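PDB 2PY5: DNA polymerase from Bacillus phage phi29, which replicates the viral genome by protein-primed, strand-displacing DNA synthesis with high processivity and fidelity, and proofreads with a 3'-5' exonuclease. Local coordinates for residues Y29-I32 and S36-K39. The protein carries 2 engineered substitutions. Residues are numbered along the deposited sequence; the frame is centred on the assembly and turned at random.
Sequences YMNI and SEYK
A β-hairpin at the edge of the exonuclease domain's mixed sheet, in which Y29 faces K39 and M30 faces Y38, illustrates how an antiparallel pair sorts its side chains onto two faces. Y29 and K39 form the hydrogen-bonded pair: Y29 N donates to K39 O (2.9 Å) and K39 N donates to Y29 O (3.0 Å). Towards the turn a further, nearly straight bond runs from N31 N to E37 O (2.9 Å, 174° at the hydrogen). Between these bonds lies the non-hydrogen-bonded pair M30–Y38, whose CA atoms come within 4.2 Å.

On one face, the phenol of Y29 leans across the neighbouring strand. Its chi1 of 67° sets CG between the backbone N and the carbonyl carbon and swings the ring over K39, where K39 CB makes a CH-π contact 3.9 Å from the ring centroid. The Y29 hydroxyl and E37 OE2 share a water, which donates to the carboxylate. That carboxylate has further partners in strand 8-15 and just ahead of it, a hydrogen bond between OE2 and the Y9 hydroxyl and a salt bridge between OE1 and K7 NZ, which probably favour its ionised form. On the other face, M30 bends at chi3 (-77°), and its terminal CE rests 3.9 Å from Y38 CB.

Within the chain, strand 38-41 is an outermost strand of the sheet, and strand 24-31 separates it from strand 8-15, to which M30 is bonded through the backbone of S10. Helix 160-182 covers the M30–Y38 face, meeting M30 with I170 and Q171 and the Y38 hydroxyl with that of Y163, while on the opposite face the ring of Y29 stacks with W50 of helix 44-54.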
ATOM      1  N   TYR F  29     -21.012   7.045 -16.065  1.00 30.14           N
ATOM      2  CA  TYR F  29     -21.484   6.757 -14.703  1.00 29.82           C
ATOM      3  C   TYR F  29     -22.431   5.581 -14.690  1.00 29.77           C
ATOM      4  O   TYR F  29     -23.129   5.347 -15.647  1.00 29.46           O
ATOM      5  CB  TYR F  29     -22.120   7.986 -14.026  1.00 31.20           C
ATOM      6  CG  TYR F  29     -23.421   8.495 -14.615  1.00 32.23           C
ATOM      7  CD1 TYR F  29     -24.636   7.817 -14.393  1.00 33.26           C
ATOM      8  CD2 TYR F  29     -23.452   9.666 -15.356  1.00 33.74           C
ATOM      9  CE1 TYR F  29     -25.835   8.287 -14.917  1.00 33.88           C
ATOM     10  CE2 TYR F  29     -24.648  10.145 -15.881  1.00 32.12           C
ATOM     11  CZ  TYR F  29     -25.841   9.450 -15.645  1.00 33.17           C
ATOM     12  OH  TYR F  29     -27.037   9.903 -16.163  1.00 36.10           O
ATOM     13  N   MET F  30     -22.426   4.832 -13.585  1.00 29.49           N
ATOM     14  CA  MET F  30     -23.274   3.653 -13.436  1.00 30.51           C
ATOM     15  C   MET F  30     -23.684   3.531 -11.967  1.00 30.43           C
ATOM     16  O   MET F  30     -22.838   3.552 -11.089  1.00 31.58           O
ATOM     17  CB  MET F  30     -22.535   2.384 -13.889  1.00 31.77           C
ATOM     18  CG  MET F  30     -23.344   1.111 -13.695  1.00 32.89           C
ATOM     19  SD  MET F  30     -22.605  -0.373 -14.400  1.00 34.10           S
ATOM     20  CE  MET F  30     -22.977  -0.161 -16.130  1.00 33.32           C
ATOM     21  N   ASN F  31     -24.997   3.385 -11.736  1.00 30.32           N
ATOM     22  CA  ASN F  31     -25.575   3.220 -10.396  1.00 31.45           C
ATOM     23  C   ASN F  31     -25.083   1.876  -9.835  1.00 32.72           C
ATOM     24  O   ASN F  31     -25.322   0.832 -10.424  1.00 31.33           O
ATOM     25  CB  ASN F  31     -27.094   3.275 -10.545  1.00 32.02           C
ATOM     26  CG  ASN F  31     -27.850   3.287  -9.227  1.00 30.29           C
ATOM     27  OD1 ASN F  31     -28.966   3.824  -9.154  1.00 36.51           O
ATOM     28  ND2 ASN F  31     -27.298   2.687  -8.218  1.00 29.59           N
ATOM     29  N   ILE F  32     -24.364   1.946  -8.720  1.00 33.32           N
ATOM     30  CA  ILE F  32     -23.734   0.781  -8.087  1.00 34.83           C
ATOM     31  C   ILE F  32     -24.764  -0.246  -7.630  1.00 36.94           C
ATOM     32  O   ILE F  32     -24.494  -1.459  -7.624  1.00 36.54           O
ATOM     33  CB  ILE F  32     -22.845   1.255  -6.904  1.00 35.69           C
ATOM     34  CG1 ILE F  32     -21.614   1.971  -7.450  1.00 35.38           C
ATOM     35  CG2 ILE F  32     -22.401   0.098  -5.994  1.00 34.53           C
ATOM     36  CD1 ILE F  32     -20.788   2.704  -6.384  1.00 38.42           C
ATOM     37  N   SER F  36     -28.153  -1.272 -14.342  1.00 40.87           N
ATOM     38  CA  SER F  36     -28.902  -0.934 -15.552  1.00 39.57           C
ATOM     39  C   SER F  36     -29.039   0.580 -15.781  1.00 38.84           C
ATOM     40  O   SER F  36     -29.318   1.012 -16.900  1.00 41.47           O
ATOM     41  CB  SER F  36     -30.301  -1.590 -15.533  1.00 41.78           C
ATOM     42  OG  SER F  36     -31.244  -0.826 -14.791  1.00 41.04           O
ATOM     43  N   GLU F  37     -28.856   1.377 -14.725  1.00 37.41           N
ATOM     44  CA  GLU F  37     -28.900   2.838 -14.834  1.00 35.05           C
ATOM     45  C   GLU F  37     -27.490   3.369 -15.058  1.00 34.37           C
ATOM     46  O   GLU F  37     -26.660   3.384 -14.134  1.00 34.79           O
ATOM     47  CB  GLU F  37     -29.465   3.479 -13.562  1.00 35.88           C
ATOM     48  CG  GLU F  37     -29.595   4.993 -13.670  1.00 37.02           C
ATOM     49  CD  GLU F  37     -29.705   5.695 -12.341  1.00 39.58           C
ATOM     50  OE1 GLU F  37     -30.159   5.068 -11.353  1.00 42.65           O
ATOM     51  OE2 GLU F  37     -29.354   6.894 -12.293  1.00 41.77           O
ATOM     52  N   TYR F  38     -27.222   3.796 -16.285  1.00 32.30           N
ATOM     53  CA  TYR F  38     -25.895   4.245 -16.638  1.00 31.03           C
ATOM     54  C   TYR F  38     -25.951   5.189 -17.831  1.00 28.25           C
ATOM     55  O   TYR F  38     -26.926   5.208 -18.573  1.00 30.72           O
ATOM     56  CB  TYR F  38     -24.985   3.038 -16.921  1.00 32.66           C
ATOM     57  CG  TYR F  38     -25.119   2.493 -18.317  1.00 33.87           C
ATOM     58  CD1 TYR F  38     -24.228   2.876 -19.307  1.00 34.93           C
ATOM     59  CD2 TYR F  38     -26.136   1.627 -18.650  1.00 38.88           C
ATOM     60  CE1 TYR F  38     -24.330   2.413 -20.574  1.00 36.63           C
ATOM     61  CE2 TYR F  38     -26.255   1.147 -19.938  1.00 37.11           C
ATOM     62  CZ  TYR F  38     -25.346   1.554 -20.899  1.00 36.65           C
ATOM     63  OH  TYR F  38     -25.443   1.091 -22.193  1.00 39.00           O
ATOM     64  N   LYS F  39     -24.897   5.978 -17.989  1.00 28.84           N
ATOM     65  CA  LYS F  39     -24.790   6.859 -19.133  1.00 29.03           C
ATOM     66  C   LYS F  39     -23.331   7.096 -19.487  1.00 29.65           C
ATOM     67  O   LYS F  39     -22.482   7.266 -18.608  1.00 30.50           O
ATOM     68  CB  LYS F  39     -25.488   8.189 -18.856  1.00 31.10           C
ATOM     69  CG  LYS F  39     -25.520   9.094 -20.104  1.00 35.89           C
ATOM     70  CD  LYS F  39     -26.562  10.197 -20.050  1.00 39.80           C
ATOM     71  CE  LYS F  39     -26.467  11.112 -21.290  1.00 41.03           C
ATOM     72  NZ  LYS F  39     -26.977  10.476 -22.554  1.00 43.21           N
TER
HETATM   73  O   HOH W   1     -29.404   8.778 -14.304  1.00 50.68           O